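PDB 3Q9T: choline dehydrogenase and related flavoproteins from Aspergillus oryzae, which oxidises formate as a formate oxidase of the glucose-methanol-choline oxidoreductase family, using 8-formyl-FAD at its catalytic site. Local coordinates for residues Lys68-Arg73 with Glu78-Pro83. Residues are numbered along the deposited sequence; the frame is centred on the assembly and turned at random.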
ATOM      1  N   LYS A  68      -4.313  10.319   1.434  1.00 15.94           N
ATOM      2  CA  LYS A  68      -4.169   8.899   1.164  1.00 16.73           C
ATOM      3  C   LYS A  68      -5.070   8.555  -0.014  1.00 17.95           C
ATOM      4  O   LYS A  68      -6.219   9.010  -0.061  1.00 14.22           O
ATOM      5  CB  LYS A  68      -4.636   8.082   2.369  1.00 15.86           C
ATOM      6  CG  LYS A  68      -3.786   8.253   3.631  1.00 16.47           C
ATOM      7  CD  LYS A  68      -4.386   7.454   4.769  1.00 16.37           C
ATOM      8  CE  LYS A  68      -3.400   7.286   5.921  1.00 21.53           C
ATOM      9  NZ  LYS A  68      -4.067   6.584   7.059  1.00 21.32           N
ATOM     10  N   THR A  69      -4.556   7.780  -0.971  1.00 14.17           N
ATOM     11  CA  THR A  69      -5.413   7.197  -1.995  1.00 13.74           C
ATOM     12  C   THR A  69      -4.930   5.856  -2.527  1.00 15.62           C
ATOM     13  O   THR A  69      -3.733   5.614  -2.652  1.00 14.22           O
ATOM     14  CB  THR A  69      -5.747   8.176  -3.196  1.00 17.98           C
ATOM     15  OG1 THR A  69      -4.991   7.828  -4.354  1.00 18.13           O
ATOM     16  CG2 THR A  69      -5.526   9.599  -2.841  1.00  8.13           C
ATOM     17  N   THR A  70      -5.886   4.981  -2.821  1.00 17.90           N
ATOM     18  CA  THR A  70      -5.598   3.682  -3.413  1.00 16.04           C
ATOM     19  C   THR A  70      -5.279   3.855  -4.895  1.00 19.69           C
ATOM     20  O   THR A  70      -6.108   4.347  -5.676  1.00 18.50           O
ATOM     21  CB  THR A  70      -6.800   2.713  -3.263  1.00 20.51           C
ATOM     22  OG1 THR A  70      -7.062   2.480  -1.879  1.00 23.34           O
ATOM     23  CG2 THR A  70      -6.535   1.368  -3.974  1.00 19.42           C
ATOM     24  N   MET A  71      -4.076   3.438  -5.269  1.00 18.34           N
ATOM     25  CA  MET A  71      -3.572   3.601  -6.628  1.00 20.51           C
ATOM     26  C   MET A  71      -4.075   2.481  -7.511  1.00 17.80           C
ATOM     27  O   MET A  71      -4.530   2.707  -8.633  1.00 17.26           O
ATOM     28  CB  MET A  71      -2.044   3.614  -6.617  1.00 22.16           C
ATOM     29  CG  MET A  71      -1.455   4.809  -5.857  1.00 15.31           C
ATOM     30  SD  MET A  71      -1.576   6.353  -6.805  1.00 25.70           S
ATOM     31  CE  MET A  71      -2.116   7.467  -5.515  1.00 17.06           C
ATOM     32  N   VAL A  72      -3.974   1.262  -7.000  1.00 15.15           N
ATOM     33  CA  VAL A  72      -4.518   0.121  -7.693  1.00 15.48           C
ATOM     34  C   VAL A  72      -5.198  -0.835  -6.741  1.00 20.35           C
ATOM     35  O   VAL A  72      -4.757  -1.022  -5.605  1.00 19.09           O
ATOM     36  CB  VAL A  72      -3.478  -0.574  -8.638  1.00 25.62           C
ATOM     37  CG1 VAL A  72      -2.093  -0.007  -8.448  1.00 18.94           C
ATOM     38  CG2 VAL A  72      -3.503  -2.074  -8.493  1.00 17.96           C
ATOM     39  N   ARG A  73      -6.308  -1.393  -7.212  1.00 18.39           N
ATOM     40  CA  ARG A  73      -7.092  -2.355  -6.464  1.00 19.33           C
ATOM     41  C   ARG A  73      -7.538  -3.454  -7.418  1.00 18.60           C
ATOM     42  O   ARG A  73      -8.643  -3.415  -7.944  1.00 17.68           O
ATOM     43  CB  ARG A  73      -8.310  -1.678  -5.817  1.00 21.90           C
ATOM     44  CG  ARG A  73      -9.106  -2.604  -4.899  1.00 17.84           C
ATOM     45  CD  ARG A  73     -10.243  -1.867  -4.194  1.00 18.65           C
ATOM     46  NE  ARG A  73      -9.743  -1.034  -3.106  1.00 24.95           N
ATOM     47  CZ  ARG A  73     -10.378   0.033  -2.624  1.00 37.78           C
ATOM     48  NH1 ARG A  73      -9.849   0.726  -1.618  1.00 29.17           N
ATOM     49  NH2 ARG A  73     -11.544   0.413  -3.143  1.00 31.95           N
ATOM     50  N   GLU A  78      -2.810  -4.667  -4.649  1.00 19.33           N
ATOM     51  CA  GLU A  78      -3.421  -3.435  -4.142  1.00 15.32           C
ATOM     52  C   GLU A  78      -2.419  -2.578  -3.366  1.00 19.76           C
ATOM     53  O   GLU A  78      -1.711  -3.061  -2.470  1.00 15.25           O
ATOM     54  CB  GLU A  78      -4.665  -3.726  -3.295  1.00 16.78           C
ATOM     55  CG  GLU A  78      -5.439  -2.473  -2.816  1.00 20.32           C
ATOM     56  CD  GLU A  78      -6.790  -2.820  -2.186  1.00 19.16           C
ATOM     57  OE1 GLU A  78      -7.444  -1.943  -1.578  1.00 25.31           O
ATOM     58  OE2 GLU A  78      -7.211  -3.983  -2.314  1.00 28.47           O
ATOM     59  N   ARG A  79      -2.361  -1.298  -3.718  1.00 16.29           N
ATOM     60  CA  ARG A  79      -1.465  -0.376  -3.041  1.00 16.56           C
ATOM     61  C   ARG A  79      -2.192   0.928  -2.717  1.00 17.80           C
ATOM     62  O   ARG A  79      -2.964   1.443  -3.521  1.00 19.87           O
ATOM     63  CB  ARG A  79      -0.245  -0.107  -3.909  1.00 15.97           C
ATOM     64  CG  ARG A  79       0.691   0.956  -3.393  1.00 13.00           C
ATOM     65  CD  ARG A  79       2.106   0.644  -3.842  1.00 19.39           C
ATOM     66  NE  ARG A  79       2.248   0.600  -5.295  1.00 14.65           N
ATOM     67  CZ  ARG A  79       2.325   1.687  -6.063  1.00 18.54           C
ATOM     68  NH1 ARG A  79       2.269   2.892  -5.519  1.00 19.85           N
ATOM     69  NH2 ARG A  79       2.458   1.580  -7.372  1.00 15.63           N
ATOM     70  N   ILE A  80      -1.942   1.452  -1.532  1.00 12.00           N
ATOM     71  CA  ILE A  80      -2.512   2.717  -1.135  1.00 15.89           C
ATOM     72  C   ILE A  80      -1.315   3.612  -0.868  1.00 19.73           C
ATOM     73  O   ILE A  80      -0.270   3.138  -0.434  1.00 23.35           O
ATOM     74  CB  ILE A  80      -3.437   2.567   0.081  1.00 16.85           C
ATOM     75  CG1 ILE A  80      -4.047   3.921   0.473  1.00 20.89           C
ATOM     76  CG2 ILE A  80      -2.681   1.924   1.256  1.00 19.80           C
ATOM     77  CD1 ILE A  80      -5.012   3.826   1.682  1.00 12.52           C
ATOM     78  N   GLU A  81      -1.430   4.889  -1.208  1.00 18.61           N
ATOM     79  CA  GLU A  81      -0.298   5.799  -1.051  1.00 16.35           C
ATOM     80  C   GLU A  81      -0.662   7.100  -0.358  1.00 18.53           C
ATOM     81  O   GLU A  81      -1.834   7.525  -0.345  1.00 14.74           O
ATOM     82  CB  GLU A  81       0.342   6.115  -2.406  1.00 17.34           C
ATOM     83  CG  GLU A  81       0.949   4.913  -3.134  1.00 16.54           C
ATOM     84  CD  GLU A  81       2.326   4.520  -2.601  1.00 24.41           C
ATOM     85  OE1 GLU A  81       2.874   5.248  -1.752  1.00 20.78           O
ATOM     86  OE2 GLU A  81       2.868   3.482  -3.044  1.00 26.75           O
ATOM     87  N   LYS A  82       0.361   7.728   0.211  1.00 13.88           N
ATOM     88  CA  LYS A  82       0.257   9.079   0.720  1.00 17.44           C
ATOM     89  C   LYS A  82       1.638   9.685   0.606  1.00 20.07           C
ATOM     90  O   LYS A  82       2.607   9.065   1.001  1.00 22.66           O
ATOM     91  CB  LYS A  82      -0.227   9.077   2.171  1.00 18.27           C
ATOM     92  CG  LYS A  82      -0.104  10.407   2.889  1.00 17.47           C
ATOM     93  CD  LYS A  82      -0.409  10.214   4.355  1.00 23.88           C
ATOM     94  CE  LYS A  82      -0.282  11.488   5.134  1.00 33.23           C
ATOM     95  NZ  LYS A  82      -1.291  12.444   4.690  1.00 20.78           N
ATOM     96  N   PRO A  83       1.732  10.911   0.080  1.00 22.40           N
ATOM     97  CA  PRO A  83       0.615  11.793  -0.255  1.00 20.78           C
ATOM     98  C   PRO A  83       0.177  11.713  -1.709  1.00 21.54           C
ATOM     99  O   PRO A  83       1.003  11.635  -2.596  1.00 24.08           O
ATOM    100  CB  PRO A  83       1.223  13.183  -0.025  1.00 28.10           C
ATOM    101  CG  PRO A  83       2.652  13.009  -0.491  1.00 24.11           C
ATOM    102  CD  PRO A  83       3.029  11.615  -0.003  1.00 26.43           C
TER
HETATM  103  O   HOH W   1      -6.410   0.191  -0.517  1.00 25.57           O
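Arg73 lies alongside Glu78, the two side chains pointing the same way, and its NE donates a nearly straight 2.9 Å hydrogen bond, part of a salt bridge, to Glu78 OE1. That oxygen sits in the guanidinium plane, yet the bond reaches it from above the carboxylate, the two planes being 61° apart. In both side chains CG is anti to the backbone N, so they start out together on the face shared with Thr70 and Ile80; a bend of Arg73 at chi3 (-76°) then helps place NE by OE1. A water donates to the same OE1 and hydrogen-bonds Thr70 OG1, while OE2 of Glu78 pairs with Lys68 of the second subunit, whose Ile80 also packs on Ile80 here.

At the corner of its strand, the Met71 side chain crosses that of Glu81 at about a right angle, Met71 CG coming within 3.6 Å of Glu81 CG. On the face of Thr69, Val72, Arg79 and Glu81, Arg79 NH1 donates a 2.6 Å hydrogen bond, part of a salt bridge, to Glu81 OE2, which His407 also hydrogen-bonds, so two residues hold that one oxygen of a buried side chain.

Between the two faces, Thr69 and Glu81 exchange two backbone hydrogen bonds; Met71 N then bonds Arg79 O, and Arg79 N bonds Val72 O. The register slips by one residue between Thr70 and Val72, a beta bulge in the antiparallel hairpin of strands 67-74 and 77-81, at the subunit interface.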